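Local atomic coordinates of photosystem II assembly protein Ycf48 (Thermosynechococcus elongatus, PDB entry 5OJ5), a protein that binds the C-terminal prepropeptide of the D1 protein and probably acts early in photosystem II assembly and in replacing photodamaged D1. Residues A[36-40]-A[263-267]; A[140-146]-A[157-163]; A[145-150]-A[185-190]; A[223-229]-A[240-246]. All blocks are in the same frame, centred on the assembly; numbering follows the deposited sequence.

Interaction 1. Residues A[36-40]-A[263-267]; sequences ALAIP and SPLRR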
loop_
_atom_site.group_PDB
_atom_site.type_symbol
_atom_site.label_atom_id
_atom_site.label_comp_id
_atom_site.label_asym_id
_atom_site.label_seq_id
_atom_site.Cartn_x
_atom_site.Cartn_y
_atom_site.Cartn_z
ATOM N N ALA A 36 25.517 18.165 -12.640
ATOM C CA ALA A 36 25.946 18.210 -11.249
ATOM C C ALA A 36 24.846 17.702 -10.326
ATOM O O ALA A 36 23.681 18.082 -10.474
ATOM C CB ALA A 36 26.306 19.647 -10.865
ATOM N N LEU A 37 25.230 16.834 -9.383
ATOM C CA LEU A 37 24.389 16.369 -8.278
ATOM C C LEU A 37 23.273 15.410 -8.689
ATOM O O LEU A 37 22.613 14.837 -7.818
ATOM C CB LEU A 37 23.828 17.548 -7.465
ATOM C CG LEU A 37 23.378 17.329 -6.007
ATOM C CD1 LEU A 37 24.567 17.381 -5.036
ATOM C CD2 LEU A 37 22.329 18.354 -5.609
ATOM N N ALA A 38 23.066 15.208 -9.990
ATOM C CA ALA A 38 21.950 14.396 -10.459
ATOM C C ALA A 38 22.331 12.917 -10.560
ATOM O O ALA A 38 23.498 12.529 -10.443
ATOM C CB ALA A 38 21.410 14.923 -11.789
ATOM N N ILE A 39 21.310 12.081 -10.719
ATOM C CA ILE A 39 21.523 10.686 -11.085
ATOM C C ILE A 39 21.093 10.523 -12.527
ATOM O O ILE A 39 20.423 11.419 -13.084
ATOM C CB ILE A 39 20.780 9.738 -10.139
ATOM C CG1 ILE A 39 19.255 9.878 -10.255
ATOM C CG2 ILE A 39 21.242 9.977 -8.707
ATOM C CD1 ILE A 39 18.548 8.826 -9.474
ATOM N N PRO A 40 21.488 9.434 -13.192
ATOM C CA PRO A 40 21.121 9.285 -14.596
ATOM C C PRO A 40 19.613 9.216 -14.755
ATOM O O PRO A 40 18.898 8.755 -13.862
ATOM C CB PRO A 40 21.800 7.971 -15.016
ATOM C CG PRO A 40 22.867 7.747 -14.027
ATOM C CD PRO A 40 22.342 8.307 -12.730
ATOM N N SER A 263 21.512 6.272 -0.598
ATOM C CA SER A 263 20.924 7.560 -0.954
ATOM C C SER A 263 20.621 7.498 -2.439
ATOM O O SER A 263 21.470 7.846 -3.278
ATOM C CB SER A 263 21.900 8.693 -0.674
ATOM O OG SER A 263 22.325 8.621 0.663
ATOM N N PRO A 264 19.426 7.061 -2.806
ATOM C CA PRO A 264 19.106 6.919 -4.238
ATOM C C PRO A 264 19.195 8.214 -5.037
ATOM O O PRO A 264 19.578 8.160 -6.214
ATOM C CB PRO A 264 17.675 6.365 -4.188
ATOM C CG PRO A 264 17.664 5.564 -2.938
ATOM C CD PRO A 264 18.437 6.391 -1.951
ATOM N N LEU A 265 18.856 9.366 -4.445
ATOM C CA LEU A 265 18.949 10.671 -5.104
ATOM C C LEU A 265 20.139 11.482 -4.625
ATOM O O LEU A 265 20.200 12.692 -4.879
ATOM C CB LEU A 265 17.675 11.489 -4.908
ATOM C CG LEU A 265 16.621 11.322 -5.977
ATOM C CD1 LEU A 265 15.407 12.154 -5.683
ATOM C CD2 LEU A 265 17.168 11.675 -7.337
ATOM N N ARG A 266 21.102 10.846 -3.974
ATOM C CA ARG A 266 22.321 11.542 -3.557
ATOM C C ARG A 266 22.045 12.826 -2.753
ATOM O O ARG A 266 22.815 13.789 -2.812
ATOM C CB ARG A 266 23.217 11.860 -4.763
ATOM C CG ARG A 266 23.602 10.646 -5.590
ATOM C CD ARG A 266 24.446 11.060 -6.790
ATOM N NE ARG A 266 25.588 11.897 -6.415
ATOM C CZ ARG A 266 26.206 12.750 -7.235
ATOM N NH1 ARG A 266 25.792 12.904 -8.490
ATOM N NH2 ARG A 266 27.240 13.461 -6.800
ATOM N N ARG A 267 20.939 12.892 -2.019
ATOM C CA ARG A 267 20.624 14.111 -1.281
ATOM C C ARG A 267 19.571 13.791 -0.231
ATOM O O ARG A 267 18.955 12.725 -0.252
ATOM C CB ARG A 267 20.185 15.264 -2.201
ATOM C CG ARG A 267 18.859 15.056 -2.922
ATOM C CD ARG A 267 18.851 15.824 -4.247
ATOM N NE ARG A 267 17.642 15.577 -5.029
ATOM C CZ ARG A 267 16.666 16.466 -5.205
ATOM N NH1 ARG A 267 15.600 16.155 -5.934
ATOM N NH2 ARG A 267 16.753 17.669 -4.648
#

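Interaction 2. Residues A[140-146]-A[157-163]; sequences LPGSPRL and MITNVGA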
loop_
_atom_site.group_PDB
_atom_site.type_symbol
_atom_site.label_atom_id
_atom_site.label_comp_id
_atom_site.label_asym_id
_atom_site.label_seq_id
_atom_site.Cartn_x
_atom_site.Cartn_y
_atom_site.Cartn_z
ATOM N N LEU A 140 -13.946 -3.688 18.950
ATOM C CA LEU A 140 -12.744 -3.645 18.132
ATOM C C LEU A 140 -11.810 -2.548 18.644
ATOM O O LEU A 140 -12.222 -1.381 18.719
ATOM C CB LEU A 140 -13.176 -3.289 16.707
ATOM C CG LEU A 140 -12.117 -3.341 15.613
ATOM C CD1 LEU A 140 -11.684 -4.764 15.437
ATOM C CD2 LEU A 140 -12.631 -2.782 14.309
ATOM N N PRO A 141 -10.523 -2.852 18.962
ATOM C CA PRO A 141 -9.625 -1.781 19.422
ATOM C C PRO A 141 -9.058 -1.043 18.226
ATOM O O PRO A 141 -8.270 -1.604 17.448
ATOM C CB PRO A 141 -8.533 -2.536 20.183
ATOM C CG PRO A 141 -8.857 -3.990 20.101
ATOM C CD PRO A 141 -9.946 -4.181 19.116
ATOM N N GLY A 142 -9.438 0.235 18.082
ATOM C CA GLY A 142 -9.056 1.038 16.949
ATOM C C GLY A 142 -9.948 0.734 15.758
ATOM O O GLY A 142 -10.747 -0.203 15.764
ATOM N N SER A 143 -9.744 1.447 14.744
ATOM C CA SER A 143 -10.519 1.314 13.530
ATOM C C SER A 143 -9.786 0.444 12.531
ATOM O O SER A 143 -8.558 0.330 12.562
ATOM C CB SER A 143 -10.728 2.689 12.902
ATOM O OG SER A 143 -9.506 3.400 12.946
ATOM N N PRO A 144 -10.505 -0.148 11.591
ATOM C CA PRO A 144 -9.838 -0.966 10.573
ATOM C C PRO A 144 -8.839 -0.187 9.740
ATOM O O PRO A 144 -9.124 0.926 9.292
ATOM C CB PRO A 144 -10.997 -1.407 9.678
ATOM C CG PRO A 144 -12.169 -1.312 10.534
ATOM C CD PRO A 144 -11.973 -0.151 11.416
ATOM N N ARG A 145 -7.683 -0.788 9.540
ATOM C CA ARG A 145 -6.628 -0.227 8.716
ATOM C C ARG A 145 -6.397 -1.025 7.442
ATOM O O ARG A 145 -6.067 -0.452 6.417
ATOM C CB ARG A 145 -5.318 -0.143 9.562
ATOM C CG ARG A 145 -4.105 0.309 8.782
ATOM C CD ARG A 145 -4.210 1.691 8.323
ATOM N NE ARG A 145 -2.928 2.139 7.834
ATOM C CZ ARG A 145 -1.938 2.608 8.612
ATOM N NH1 ARG A 145 -2.151 2.789 9.878
ATOM N NH2 ARG A 145 -0.782 2.985 8.116
ATOM N N LEU A 146 -6.481 -2.360 7.525
ATOM C CA LEU A 146 -6.130 -3.216 6.400
ATOM C C LEU A 146 -7.064 -4.405 6.429
ATOM O O LEU A 146 -7.339 -4.957 7.500
ATOM C CB LEU A 146 -4.653 -3.675 6.537
ATOM C CG LEU A 146 -4.148 -4.615 5.449
ATOM C CD1 LEU A 146 -2.657 -4.417 5.315
ATOM C CD2 LEU A 146 -4.382 -6.080 5.770
ATOM N N MET A 157 -8.028 -9.006 9.075
ATOM C CA MET A 157 -8.156 -7.576 9.294
ATOM C C MET A 157 -7.173 -7.123 10.368
ATOM O O MET A 157 -6.983 -7.808 11.379
ATOM C CB MET A 157 -9.617 -7.286 9.760
ATOM C CG MET A 157 -9.829 -5.808 10.104
ATOM S SD MET A 157 -11.495 -5.303 10.415
ATOM C CE MET A 157 -11.989 -6.440 11.726
ATOM N N ILE A 158 -6.573 -5.967 10.150
ATOM C CA ILE A 158 -5.699 -5.355 11.147
ATOM C C ILE A 158 -6.240 -3.971 11.435
ATOM O O ILE A 158 -6.565 -3.212 10.503
ATOM C CB ILE A 158 -4.228 -5.289 10.678
ATOM C CG1 ILE A 158 -3.787 -6.711 10.339
ATOM C CG2 ILE A 158 -3.349 -4.707 11.795
ATOM C CD1 ILE A 158 -2.286 -6.881 10.163
ATOM N N THR A 159 -6.298 -3.610 12.727
ATOM C CA THR A 159 -6.722 -2.261 13.092
ATOM C C THR A 159 -5.567 -1.294 13.077
ATOM O O THR A 159 -4.406 -1.671 12.975
ATOM C CB THR A 159 -7.431 -2.219 14.448
ATOM O OG1 THR A 159 -6.455 -2.340 15.479
ATOM C CG2 THR A 159 -8.512 -3.305 14.575
ATOM N N ASN A 160 -5.901 -0.004 13.237
ATOM C CA ASN A 160 -4.886 1.039 13.214
ATOM C C ASN A 160 -3.875 0.931 14.348
ATOM O O ASN A 160 -2.791 1.522 14.226
ATOM C CB ASN A 160 -5.515 2.426 13.162
ATOM C CG ASN A 160 -6.259 2.761 14.349
ATOM O OD1 ASN A 160 -6.786 1.933 15.040
ATOM N ND2 ASN A 160 -6.341 4.055 14.614
ATOM N N VAL A 161 -4.187 0.182 15.410
ATOM C CA VAL A 161 -3.290 -0.038 16.513
ATOM C C VAL A 161 -2.804 -1.479 16.557
ATOM O O VAL A 161 -2.263 -1.941 17.573
ATOM C CB VAL A 161 -3.876 0.411 17.855
ATOM C CG1 VAL A 161 -4.070 1.939 17.833
ATOM C CG2 VAL A 161 -5.159 -0.322 18.186
ATOM N N GLY A 162 -2.918 -2.209 15.432
ATOM C CA GLY A 162 -2.267 -3.487 15.313
ATOM C C GLY A 162 -3.009 -4.661 15.895
ATOM O O GLY A 162 -2.428 -5.748 15.987
ATOM N N ALA A 163 -4.298 -4.528 16.262
ATOM C CA ALA A 163 -5.051 -5.730 16.630
ATOM C C ALA A 163 -5.380 -6.495 15.352
ATOM O O ALA A 163 -5.670 -5.889 14.317
ATOM C CB ALA A 163 -6.328 -5.333 17.391
#

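Interaction 3. Residues A[145-150]-A[185-190]; sequences RLIKAL and MRNLNR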
loop_
_atom_site.group_PDB
_atom_site.type_symbol
_atom_site.label_atom_id
_atom_site.label_comp_id
_atom_site.label_asym_id
_atom_site.label_seq_id
_atom_site.Cartn_x
_atom_site.Cartn_y
_atom_site.Cartn_z
ATOM N N ARG A 145 -7.683 -0.788 9.540
ATOM C CA ARG A 145 -6.628 -0.227 8.716
ATOM C C ARG A 145 -6.397 -1.025 7.442
ATOM O O ARG A 145 -6.067 -0.452 6.417
ATOM C CB ARG A 145 -5.318 -0.143 9.562
ATOM C CG ARG A 145 -4.105 0.309 8.782
ATOM C CD ARG A 145 -4.210 1.691 8.323
ATOM N NE ARG A 145 -2.928 2.139 7.834
ATOM C CZ ARG A 145 -1.938 2.608 8.612
ATOM N NH1 ARG A 145 -2.151 2.789 9.878
ATOM N NH2 ARG A 145 -0.782 2.985 8.116
ATOM N N LEU A 146 -6.481 -2.360 7.525
ATOM C CA LEU A 146 -6.130 -3.216 6.400
ATOM C C LEU A 146 -7.064 -4.405 6.429
ATOM O O LEU A 146 -7.339 -4.957 7.500
ATOM C CB LEU A 146 -4.653 -3.675 6.537
ATOM C CG LEU A 146 -4.148 -4.615 5.449
ATOM C CD1 LEU A 146 -2.657 -4.417 5.315
ATOM C CD2 LEU A 146 -4.382 -6.080 5.770
ATOM N N ILE A 147 -7.514 -4.835 5.251
ATOM C CA ILE A 147 -8.199 -6.117 5.106
ATOM C C ILE A 147 -7.539 -6.858 3.975
ATOM O O ILE A 147 -7.113 -6.259 2.976
ATOM C CB ILE A 147 -9.713 -5.914 4.876
ATOM C CG1 ILE A 147 -10.474 -7.240 4.963
ATOM C CG2 ILE A 147 -10.028 -5.166 3.602
ATOM C CD1 ILE A 147 -11.634 -7.294 5.691
ATOM N N LYS A 148 -7.409 -8.172 4.146
ATOM C CA LYS A 148 -6.853 -9.045 3.126
ATOM C C LYS A 148 -7.838 -10.173 2.868
ATOM O O LYS A 148 -8.139 -10.963 3.779
ATOM C CB LYS A 148 -5.485 -9.581 3.555
ATOM C CG LYS A 148 -4.933 -10.566 2.547
ATOM C CD LYS A 148 -4.518 -9.882 1.244
ATOM C CE LYS A 148 -3.866 -10.764 0.258
ATOM N NZ LYS A 148 -3.554 -9.982 -1.004
ATOM N N ALA A 149 -8.307 -10.261 1.628
ATOM C CA ALA A 149 -9.203 -11.336 1.218
ATOM C C ALA A 149 -8.396 -12.607 1.027
ATOM O O ALA A 149 -7.389 -12.601 0.311
ATOM C CB ALA A 149 -9.839 -10.989 -0.121
ATOM N N LEU A 150 -8.836 -13.704 1.648
ATOM C CA LEU A 150 -8.181 -14.999 1.481
ATOM C C LEU A 150 -8.985 -15.929 0.592
ATOM O O LEU A 150 -8.526 -17.023 0.279
ATOM C CB LEU A 150 -7.945 -15.632 2.859
ATOM C CG LEU A 150 -7.032 -14.816 3.776
ATOM C CD1 LEU A 150 -7.027 -15.385 5.176
ATOM C CD2 LEU A 150 -5.637 -14.645 3.232
ATOM N N MET A 185 0.028 2.810 14.018
ATOM C CA MET A 185 1.130 2.489 13.118
ATOM C C MET A 185 1.289 3.568 12.064
ATOM O O MET A 185 0.323 4.025 11.467
ATOM C CB MET A 185 0.767 1.161 12.420
ATOM C CG MET A 185 0.565 -0.024 13.359
ATOM S SD MET A 185 0.025 -1.532 12.608
ATOM C CE MET A 185 -1.503 -1.033 11.892
ATOM N N ARG A 186 2.530 3.948 11.789
ATOM C CA ARG A 186 2.849 4.882 10.726
ATOM C C ARG A 186 2.690 4.248 9.337
ATOM O O ARG A 186 2.357 4.931 8.364
ATOM C CB ARG A 186 4.306 5.362 10.918
ATOM C CG ARG A 186 4.729 6.464 10.001
ATOM C CD ARG A 186 6.136 6.858 10.309
ATOM N NE ARG A 186 6.492 8.134 9.726
ATOM C CZ ARG A 186 6.490 9.322 10.338
ATOM N NH1 ARG A 186 6.135 9.511 11.617
ATOM N NH2 ARG A 186 6.853 10.383 9.623
ATOM N N ASN A 187 2.933 2.952 9.223
ATOM C CA ASN A 187 2.841 2.226 7.965
ATOM C C ASN A 187 2.759 0.757 8.327
ATOM O O ASN A 187 3.204 0.349 9.407
ATOM C CB ASN A 187 4.024 2.529 7.020
ATOM C CG ASN A 187 3.710 3.612 6.017
ATOM O OD1 ASN A 187 2.664 3.576 5.372
ATOM N ND2 ASN A 187 4.625 4.556 5.831
ATOM N N LEU A 188 2.197 -0.028 7.405
ATOM C CA LEU A 188 1.947 -1.447 7.590
ATOM C C LEU A 188 2.061 -2.119 6.238
ATOM O O LEU A 188 1.447 -1.656 5.278
ATOM C CB LEU A 188 0.522 -1.627 8.144
ATOM C CG LEU A 188 0.012 -3.048 8.298
ATOM C CD1 LEU A 188 0.807 -3.843 9.314
ATOM C CD2 LEU A 188 -1.471 -3.040 8.672
ATOM N N ASN A 189 2.798 -3.220 6.159
ATOM C CA ASN A 189 2.894 -3.986 4.909
ATOM C C ASN A 189 2.858 -5.466 5.224
ATOM O O ASN A 189 3.224 -5.905 6.323
ATOM C CB ASN A 189 4.143 -3.609 4.100
ATOM C CG ASN A 189 3.883 -2.439 3.191
ATOM O OD1 ASN A 189 2.942 -2.487 2.393
ATOM N ND2 ASN A 189 4.650 -1.376 3.320
ATOM N N ARG A 190 2.446 -6.248 4.235
ATOM C CA ARG A 190 2.217 -7.681 4.342
ATOM C C ARG A 190 3.133 -8.455 3.395
ATOM O O ARG A 190 3.415 -7.990 2.282
ATOM C CB ARG A 190 0.746 -7.971 3.976
ATOM C CG ARG A 190 0.332 -9.396 4.272
ATOM C CD ARG A 190 -1.116 -9.607 3.845
ATOM N NE ARG A 190 -1.706 -10.829 4.377
ATOM C CZ ARG A 190 -1.659 -12.017 3.772
ATOM N NH1 ARG A 190 -1.023 -12.169 2.612
ATOM N NH2 ARG A 190 -2.230 -13.059 4.366
#

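Interaction 4. Residues A[223-229]-A[240-246]; sequences TSRRLHN and MIVNGGK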
loop_
_atom_site.group_PDB
_atom_site.type_symbol
_atom_site.label_atom_id
_atom_site.label_comp_id
_atom_site.label_asym_id
_atom_site.label_seq_id
_atom_site.Cartn_x
_atom_site.Cartn_y
_atom_site.Cartn_z
ATOM N N THR A 223 19.124 3.111 12.172
ATOM C CA THR A 223 19.647 4.390 11.757
ATOM C C THR A 223 19.217 5.435 12.760
ATOM O O THR A 223 18.159 5.299 13.369
ATOM C CB THR A 223 19.026 4.829 10.398
ATOM O OG1 THR A 223 17.595 4.813 10.436
ATOM C CG2 THR A 223 19.445 3.884 9.283
ATOM N N SER A 224 20.020 6.503 12.890
ATOM C CA SER A 224 19.548 7.629 13.686
ATOM C C SER A 224 18.290 8.238 13.089
ATOM O O SER A 224 17.348 8.563 13.824
ATOM C CB SER A 224 20.628 8.690 13.794
ATOM O OG SER A 224 21.804 8.149 14.376
ATOM N N ARG A 225 18.263 8.393 11.761
ATOM C CA ARG A 225 17.074 8.903 11.077
ATOM C C ARG A 225 15.871 8.009 11.410
ATOM O O ARG A 225 15.987 6.785 11.462
ATOM C CB ARG A 225 17.339 8.863 9.562
ATOM C CG ARG A 225 18.380 9.840 9.038
ATOM C CD ARG A 225 18.901 9.428 7.677
ATOM N NE ARG A 225 20.016 10.292 7.272
ATOM C CZ ARG A 225 19.867 11.435 6.629
ATOM N NH1 ARG A 225 18.665 11.856 6.264
ATOM N NH2 ARG A 225 20.936 12.152 6.321
ATOM N N ARG A 226 14.713 8.629 11.630
ATOM C CA ARG A 226 13.521 7.857 11.951
ATOM C C ARG A 226 13.031 7.064 10.745
ATOM O O ARG A 226 13.181 7.475 9.585
ATOM C CB ARG A 226 12.412 8.778 12.456
ATOM C CG ARG A 226 12.723 9.540 13.723
ATOM C CD ARG A 226 13.054 8.604 14.863
ATOM N NE ARG A 226 13.327 9.324 16.102
ATOM C CZ ARG A 226 12.399 9.778 16.925
ATOM N NH1 ARG A 226 11.126 9.549 16.676
ATOM N NH2 ARG A 226 12.737 10.396 18.066
ATOM N N LEU A 227 12.407 5.921 11.052
ATOM C CA LEU A 227 11.788 5.109 10.021
ATOM C C LEU A 227 10.540 5.778 9.492
ATOM O O LEU A 227 9.771 6.404 10.231
ATOM C CB LEU A 227 11.374 3.778 10.641
ATOM C CG LEU A 227 12.489 2.829 10.985
ATOM C CD1 LEU A 227 12.024 1.783 11.934
ATOM C CD2 LEU A 227 13.004 2.161 9.659
ATOM N N HIS A 228 10.327 5.637 8.194
ATOM C CA HIS A 228 9.102 6.082 7.568
ATOM C C HIS A 228 8.221 4.948 7.069
ATOM O O HIS A 228 7.018 4.925 7.319
ATOM C CB HIS A 228 9.336 7.003 6.383
ATOM C CG HIS A 228 8.042 7.477 5.848
ATOM N ND1 HIS A 228 7.157 8.181 6.639
ATOM C CD2 HIS A 228 7.380 7.182 4.704
ATOM C CE1 HIS A 228 6.042 8.388 5.971
ATOM N NE2 HIS A 228 6.152 7.801 4.793
ATOM N N ASN A 229 8.799 3.981 6.354
ATOM C CA ASN A 229 8.045 2.877 5.768
ATOM C C ASN A 229 8.944 1.657 5.701
ATOM O O ASN A 229 10.166 1.792 5.654
ATOM C CB ASN A 229 7.480 3.252 4.382
ATOM C CG ASN A 229 6.312 2.391 3.936
ATOM O OD1 ASN A 229 5.897 1.447 4.630
ATOM N ND2 ASN A 229 5.759 2.717 2.768
ATOM N N MET A 240 13.587 -0.818 4.129
ATOM C CA MET A 240 13.158 0.345 4.881
ATOM C C MET A 240 13.420 1.626 4.110
ATOM O O MET A 240 14.433 1.748 3.411
ATOM C CB MET A 240 13.833 0.441 6.279
ATOM C CG MET A 240 15.338 0.553 6.254
ATOM S SD MET A 240 16.066 0.833 7.884
ATOM C CE MET A 240 15.515 -0.496 8.821
ATOM N N ILE A 241 12.523 2.580 4.294
ATOM C CA ILE A 241 12.701 3.985 3.929
ATOM C C ILE A 241 12.814 4.764 5.233
ATOM O O ILE A 241 11.952 4.623 6.113
ATOM C CB ILE A 241 11.510 4.516 3.120
ATOM C CG1 ILE A 241 11.428 3.809 1.770
ATOM C CG2 ILE A 241 11.632 6.042 2.970
ATOM C CD1 ILE A 241 10.117 4.080 1.026
ATOM N N VAL A 242 13.863 5.585 5.354
ATOM C CA VAL A 242 14.062 6.413 6.532
ATOM C C VAL A 242 14.038 7.880 6.121
ATOM O O VAL A 242 14.170 8.239 4.949
ATOM C CB VAL A 242 15.342 6.085 7.323
ATOM C CG1 VAL A 242 15.381 4.603 7.692
ATOM C CG2 VAL A 242 16.545 6.496 6.541
ATOM N N ASN A 243 13.889 8.736 7.138
ATOM C CA ASN A 243 13.829 10.177 6.942
ATOM C C ASN A 243 14.979 10.666 6.082
ATOM O O ASN A 243 16.105 10.162 6.158
ATOM C CB ASN A 243 13.872 10.923 8.288
ATOM C CG ASN A 243 13.490 12.392 8.143
ATOM O OD1 ASN A 243 12.385 12.705 7.724
ATOM N ND2 ASN A 243 14.412 13.292 8.464
ATOM N N GLY A 244 14.677 11.647 5.244
ATOM C CA GLY A 244 15.729 12.319 4.523
ATOM C C GLY A 244 16.184 11.607 3.291
ATOM O O GLY A 244 17.310 11.829 2.838
ATOM N N GLY A 245 15.354 10.735 2.741
ATOM C CA GLY A 245 15.603 10.182 1.422
ATOM C C GLY A 245 16.593 9.046 1.412
ATOM O O GLY A 245 17.351 8.904 0.449
ATOM N N LYS A 246 16.601 8.201 2.440
ATOM C CA LYS A 246 17.530 7.095 2.478
ATOM C C LYS A 246 16.769 5.774 2.581
ATOM O O LYS A 246 15.661 5.717 3.094
ATOM C CB LYS A 246 18.510 7.250 3.649
ATOM C CG LYS A 246 19.165 8.603 3.768
ATOM C CD LYS A 246 20.165 8.838 2.693
ATOM C CE LYS A 246 20.787 10.232 2.804
ATOM N NZ LYS A 246 20.084 11.143 1.841
#

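Interaction 1. Residues A[36-40]-A[263-267]
The N-terminal segment 36-40 is irregular and lies across the segment 263-267, which opens with a type I beta turn from Ser-263 to Arg-266. Leu-37 O sits over one face of the Arg-266 guanidinium, and Leu-37 C is 3.6 Å from Arg-266 NH1. The one hydrogen bond across the segments is at Ala-38: Arg-266 NH1 donates to Ala-38 O at 3.0 Å, with that oxygen near the guanidinium plane. Ile-39 points toward the turn and supplies the apolar part. Its CD1 is 3.8 Å from Leu-265 CD2 and 3.5 Å from Pro-264 O, while its CG2 is 3.9 Å from Arg-266 CD. The backbone of Pro-40 is hydrogen-bonded to Gln-304 of strand 303-304. Within the turn, Arg-266 N is bonded to Ser-263 O at 3.1 Å. The arrangement is loop-to-turn packing on the outside of a beta-propeller: the N-terminal extension rests on the connection between the strands 246-251 and 272-277 of successive blades.

Interaction 2. Residues A[140-146]-A[157-163]
Met-157 lies within strand 154-159, the second strand of an antiparallel hairpin. Its CA makes a CA-H...O contact with Leu-146 O at 3.3 Å, and its SD lies 4.0 Å from Pro-144 CB. Ile-158 is the focus of the pairing. Its N donates to Leu-146 O at 2.9 Å. Its O accepts from both Arg-145 N at 2.8 Å and Leu-146 N at 3.1 Å. Two residues thus face one, which is a classic beta bulge. Thr-159 pairs with Pro-144 in a non-hydrogen-bonded position, CA to CA 4.2 Å. Its OG1 donates to Pro-141 O at 2.8 Å and also accepts from Ala-163 N, so it ties the incoming loop to the type I turn 159-162. Asn-160 N donates to Ser-143 O at 2.8 Å. Asn-160 OD1 receives a weak bond from Ser-143 N at 3.0 Å and lies 3.1 Å from Gly-142 CA; a CB there would clash with it. Val-161 CG2 approaches Pro-141 O at 3.4 Å. Ala-163 CB meets Pro-141 CG at 3.9 Å. Strands 144-151 and 154-159 are the first two of one propeller blade, with strand 164-167 next in order. Pro-144 packs on Val-115 of the preceding blade, and Leu-146 and Ile-158 pack on Tyr-196 of the following one.

Interaction 3. Residues A[145-150]-A[185-190]
This is a side-chain contact between the first strands of two successive blades of the beta-propeller, close to the middle of the ring. Strands 145-150 and 187-190 run nearly parallel, at 11°, but their axes are 8.8 Å apart. That is too far for backbone pairing, so side chains fill the gap. Leu-146 and Leu-188 point toward each other, and Leu-146 CD1 meets Leu-188 CD2 at 3.8 Å. Tyr-196 of strand 196-199 and Ile-158 of strand 154-159 add to this apolar patch. Further along, Lys-148 CG lies over one face of the Arg-190 guanidinium, 3.7 Å from Arg-190 NE. Leu-150 CD2 is 3.9 Å from Arg-190 NH2. The Arg-190 charge has its partner in Glu-156, a salt bridge that reaches back to the blade of Lys-148. Arg-145 has the largest area covered here. It belongs to the bulge opposite Ile-158 and stretches across to the backbone of Met-185, on the side of the next blade. There Arg-145 NH1 donates to Met-185 O at 3.2 Å, with an N-H...O angle of 171°.

Interaction 4. Residues A[223-229]-A[240-246]
Arg-225, Ile-241 and Val-242 bury the most surface in this contact. Arg-225, part of the Arg-rich patch, reaches over the turn after strand 238-242. Its NH1 donates to Asn-243 O at 3.1 Å and lies 3.4 Å from Gly-244 CA, where a CB would clash with it. Lys-246 CG packs over one face of the guanidinium, 4.0 Å from Arg-225 NE. The backbone of Ile-241 makes three of the hydrogen bonds. Ile-241 O accepts from His-228 N at 2.8 Å and from Asn-229 N at 3.2 Å, a classic beta bulge. Ile-241 N donates to Asn-229 O at 2.8 Å. Val-242 pairs with Leu-227 without hydrogen bonds, CA to CA 4.4 Å. Its CG1 meets Leu-227 CD2 at 3.9 Å and Thr-223 OG1 at 3.5 Å, and its CG2 meets Arg-225 CB at 3.9 Å. Just beyond, Asn-243 N donates to Arg-226 O at 2.8 Å. The two strands are the first and second of one propeller blade, with strand 246-251 third. Asn-229 ND2 hydrogen-bonds to Leu-273 O of the next blade, and His-228 O accepts from Asn-187 of the previous one.

Interactions 2, 3 and 4 follow the blades round the propeller. Interactions 2 and 3 share Arg-145 and Leu-146 on strand 144-151, with centres about 9 Å apart: one contact builds a blade, the other joins it to the next. Interaction 4 begins later in the chain and builds the blade after that, about 20 Å from interaction 3 between centres. A hydrogen bond from Asn-187 ND2 to His-228 O, 2.8 Å, connects the two. Interaction 1 pairs residues on both sides of all the others in sequence. It touches interaction 4 where Pro-264 CD is 3.6 Å from Gly-245 O, but its centre is about 38 Å from interaction 2, across the ring. The N-terminal segment thus rests on the connection between the blade of interaction 4 and the next.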